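Putative branched-chain amino acid transport system substrate-binding protein (Rhodopseudomonas palustris, PDB 3TX6) probably serves as the periplasmic solute-binding component of an ABC transporter, binding aromatic acids such as 4-hydroxyphenylpyruvate and probably related lignin-derived compounds. Local coordinates at residues A[76-79]-A[80-83]; A[141-144]-A[145-149]. All blocks are in the same frame, centred on the assembly; numbering follows the deposited sequence. Where two conformers were deposited one is given.

Overall arrangement
Contacts 1 and 2 face each other across 3-(4-hydroxy-phenyl)pyruvic acid, their centres about 13 Å apart, and each supplies the start of a helix that follows a parallel strand. Contact 1 (76-79 with 80-83) belongs to the lobe whose sheet holds strand 72-75; contact 2 (141-144 with 145-149) belongs to the lobe whose sheet holds strand 137-143. The two meet directly beside the acid end of the ligand: Thr79 OG1 lies 3.7 Å from Tyr147 CD1, and Pro80 CG lies 3.9 Å from Asp145 OD2. Contact 1 offers a backbone N-H to the carboxylate, whereas contact 2 lays an aromatic ring against the keto-acid part, as expected of a two-lobed periplasmic binding protein closed on its solute.

Contact 1 (A[76-79]-A[80-83]); sequences SSVT and PPTV. With ENO (3-(4-hydroxy-phenyl)pyruvic acid), chain D.
Thr82 turns its hydroxyl back under the first turn of helix 79-92, where OG1 joins two backbone groups of the preceding loop. Thr82 OG1 accepts from Ser76 N at 2.9 Å and donates to Val78 O at 2.7 Å, standing above that carbonyl's plane by 46°. With chi1 at -61°, OG1 lies anti to the carbonyl carbon and faces the loop. Replacing Thr82 by an alanine removes the hydroxyl, which would probably leave Ser76 N without this acceptor and Val78 O without its short bond. Beside this link the Pro81 ring packs against two side chains: Val78 CG2 rests 3.6 Å from Pro81 CD, while Ser76 OG, which is hydrogen-bonded to Asp50, lies 3.5 Å from Pro81 CG. Thr79 faces the other way, toward the ligand. Thr79 N donates almost straight to ENO O2 (2.8 Å, 170°), and Thr79 OG1, which lies near ENO O4, is hydrogen-bonded to Pro101 O. Val78 CG1 approaches the other carboxylate oxygen, ENO O1, at 3.5 Å. Val78 is the N-cap residue, and the carboxylate thus meets an N-H of the first helical turn, where the helix dipole would probably help to stabilise its negative charge.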
# COMPACT_ATOMS: atom_id res chain seq x y z
N SER A 76 -5.98 -0.20 7.49
CA SER A 76 -7.12 -0.04 6.61
C SER A 76 -6.53 0.20 5.20
O SER A 76 -5.42 -0.18 4.93
CB SER A 76 -8.01 1.12 7.13
OG SER A 76 -9.11 1.41 6.28
N SER A 77 -7.31 0.85 4.32
CA SER A 77 -6.94 1.00 2.91
C SER A 77 -6.13 2.28 2.62
O SER A 77 -5.47 2.39 1.59
CB SER A 77 -8.21 1.01 2.04
OG SER A 77 -8.93 -0.22 2.19
N VAL A 78 -6.29 3.27 3.48
CA VAL A 78 -5.67 4.58 3.32
C VAL A 78 -5.09 4.97 4.68
O VAL A 78 -5.43 4.35 5.70
CB VAL A 78 -6.60 5.64 2.69
CG1 VAL A 78 -6.82 5.35 1.21
CG2 VAL A 78 -7.91 5.75 3.48
N THR A 79 -4.19 5.95 4.67
CA THR A 79 -3.39 6.23 5.87
C THR A 79 -4.17 6.68 7.10
O THR A 79 -3.92 6.13 8.17
CB THR A 79 -2.21 7.19 5.55
OG1 THR A 79 -1.38 6.55 4.56
CG2 THR A 79 -1.40 7.51 6.80
N PRO A 80 -5.12 7.62 6.98
CA PRO A 80 -5.76 8.10 8.22
C PRO A 80 -6.46 6.99 9.05
O PRO A 80 -6.22 6.88 10.25
CB PRO A 80 -6.72 9.21 7.72
CG PRO A 80 -5.99 9.73 6.51
CD PRO A 80 -5.49 8.46 5.85
N PRO A 81 -7.28 6.14 8.42
CA PRO A 81 -7.87 5.07 9.25
C PRO A 81 -6.83 4.01 9.71
O PRO A 81 -7.04 3.30 10.70
CB PRO A 81 -8.91 4.46 8.31
CG PRO A 81 -8.45 4.80 6.94
CD PRO A 81 -7.82 6.16 7.07
N THR A 82 -5.72 3.85 8.97
CA THR A 82 -4.68 2.87 9.30
C THR A 82 -3.95 3.32 10.57
O THR A 82 -3.64 2.48 11.46
CB THR A 82 -3.70 2.69 8.14
OG1 THR A 82 -4.42 2.19 7.02
CG2 THR A 82 -2.58 1.68 8.45
N VAL A 83 -3.71 4.62 10.71
CA VAL A 83 -3.19 5.17 11.95
C VAL A 83 -4.11 4.82 13.13
O VAL A 83 -3.64 4.35 14.19
CB VAL A 83 -2.90 6.67 11.84
CG1 VAL A 83 -2.63 7.28 13.22
CG2 VAL A 83 -1.72 6.93 10.87
O4 ENO D . -2.07 5.17 2.07
C9 ENO D . -2.30 2.56 -0.12
C8 ENO D . -1.54 1.44 -0.41
C7 ENO D . -0.31 1.56 -1.08
C6 ENO D . 0.16 2.83 -1.36
C5 ENO D . -0.60 3.96 -1.09
C4 ENO D . -1.84 3.84 -0.45
O3 ENO D . 0.42 0.41 -1.33
C3 ENO D . -2.71 5.04 -0.21
C2 ENO D . -2.68 5.69 1.12
C1 ENO D . -3.48 6.90 1.29
O2 ENO D . -3.50 7.42 2.43
O1 ENO D . -4.13 7.39 0.32

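Contact 2 (A[141-144]-A[145-149]); sequences IGYS and DSYGD. With ENO (3-(4-hydroxy-phenyl)pyruvic acid), chain D.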
# COMPACT_ATOMS: atom_id res chain seq x y z
N ILE A 141 2.47 18.09 -5.91
CA ILE A 141 1.06 18.24 -5.62
C ILE A 141 0.63 16.96 -4.92
O ILE A 141 0.74 15.87 -5.48
CB ILE A 141 0.18 18.55 -6.88
CG1 ILE A 141 -1.23 18.84 -6.38
CG2 ILE A 141 0.26 17.47 -7.97
CD1 ILE A 141 -2.19 19.47 -7.38
N GLY A 142 0.15 17.11 -3.70
CA GLY A 142 -0.27 15.95 -2.91
C GLY A 142 -1.23 16.31 -1.79
O GLY A 142 -1.57 17.47 -1.55
N TYR A 143 -1.72 15.29 -1.09
CA TYR A 143 -2.70 15.54 -0.02
C TYR A 143 -2.16 16.39 1.08
O TYR A 143 -0.97 16.32 1.45
CB TYR A 143 -3.20 14.26 0.65
CG TYR A 143 -3.87 13.24 -0.23
CD1 TYR A 143 -4.81 13.60 -1.19
CD2 TYR A 143 -3.66 11.89 -0.02
CE1 TYR A 143 -5.44 12.64 -1.95
CE2 TYR A 143 -4.28 10.93 -0.78
CZ TYR A 143 -5.21 11.31 -1.73
OH TYR A 143 -5.82 10.36 -2.49
N SER A 144 -3.08 17.15 1.67
CA SER A 144 -2.83 17.94 2.89
C SER A 144 -3.07 17.07 4.14
O SER A 144 -3.86 17.41 5.02
CB SER A 144 -3.72 19.19 2.89
OG SER A 144 -5.08 18.86 2.71
N ASP A 145 -2.44 15.91 4.20
CA ASP A 145 -2.52 15.05 5.40
C ASP A 145 -1.25 14.18 5.51
O ASP A 145 -0.32 14.39 4.74
CB ASP A 145 -3.83 14.24 5.41
CG ASP A 145 -3.89 13.12 4.37
OD1 ASP A 145 -2.89 12.78 3.75
OD2 ASP A 145 -4.99 12.62 4.12
N SER A 146 -1.23 13.22 6.42
CA SER A 146 -0.01 12.46 6.74
C SER A 146 0.58 11.77 5.51
O SER A 146 1.80 11.78 5.33
CB SER A 146 -0.27 11.45 7.86
OG SER A 146 -1.35 10.59 7.55
N TYR A 147 -0.27 11.20 4.65
CA TYR A 147 0.23 10.54 3.44
C TYR A 147 0.92 11.55 2.52
O TYR A 147 2.03 11.29 2.02
CB TYR A 147 -0.92 9.84 2.67
CG TYR A 147 -0.46 9.09 1.42
CD1 TYR A 147 0.19 7.85 1.50
CD2 TYR A 147 -0.64 9.65 0.15
CE1 TYR A 147 0.61 7.19 0.36
CE2 TYR A 147 -0.23 8.97 -1.00
CZ TYR A 147 0.43 7.76 -0.89
OH TYR A 147 0.85 7.05 -2.00
N GLY A 148 0.27 12.67 2.25
CA GLY A 148 0.92 13.72 1.45
C GLY A 148 2.19 14.31 2.07
O GLY A 148 3.11 14.65 1.36
N ASP A 149 2.22 14.39 3.41
CA ASP A 149 3.39 14.82 4.14
C ASP A 149 4.53 13.82 4.02
O ASP A 149 5.69 14.20 3.78
CB ASP A 149 3.07 14.97 5.64
CG ASP A 149 2.15 16.18 5.96
OD1 ASP A 149 1.93 17.04 5.07
OD2 ASP A 149 1.62 16.25 7.10
O4 ENO D . -2.07 5.17 2.07
C9 ENO D . -2.30 2.56 -0.12
C8 ENO D . -1.54 1.44 -0.41
C7 ENO D . -0.31 1.56 -1.08
C6 ENO D . 0.16 2.83 -1.36
C5 ENO D . -0.60 3.96 -1.09
C4 ENO D . -1.84 3.84 -0.45
O3 ENO D . 0.42 0.41 -1.33
C3 ENO D . -2.71 5.04 -0.21
C2 ENO D . -2.68 5.69 1.12
C1 ENO D . -3.48 6.90 1.29
O2 ENO D . -3.50 7.42 2.43
O1 ENO D . -4.13 7.39 0.32
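Tyr147 lays one ring face against the keto-acid part of the ligand, with ENO C2 3.6 Å above the ring plane and displaced toward the rim. Its chi1 of -178° sets CG anti to the backbone N and carries the ring out beside the ligand, where Tyr147 OH reaches ENO C5 at 3.5 Å. The Tyr143 and Tyr147 side chains cross obliquely, with Tyr143 CD2 3.8 Å from Tyr147 CD2. Tyr143 presents an edge to the carboxylate: Tyr143 CE2 is 3.7 Å from ENO O1, near the ring plane. Phe172 and Trp151 make edge-to-face pairs with Tyr143 and Tyr147 respectively, while Tyr147 OH is hydrogen-bonded to Thr222 and Tyr143 OH to Ser199, itself a ligand-binding residue. The Asp145 carboxylate lies alongside Tyr143, its plane 68° from that of the ring and Asp145 OD1 3.4 Å from Tyr143 CB. As N-cap of helix 146-161, Asp145 folds its side chain over the helix start, where OD1 accepts weak bonds from Tyr147 N and Gly148 N. Asp145 OD2 forms a salt bridge with Arg174, which also binds the ligand, and so probably helps to position it. Between strand and helix the chain reverses through an inverse gamma turn centred on Ser144, with a weak bond from Asp145 N to Tyr143 O. Gly148 CA lies 3.2 Å from Tyr143 O in a CA-H...O contact, bringing the helix close to the strand end. This is the first junction of the beta-alpha-beta unit formed by strand 137-143, helix 146-161 and strand 165-172; Gly142 pairs with the last strand, and Ile141 and Tyr143 pair with strand 193-197.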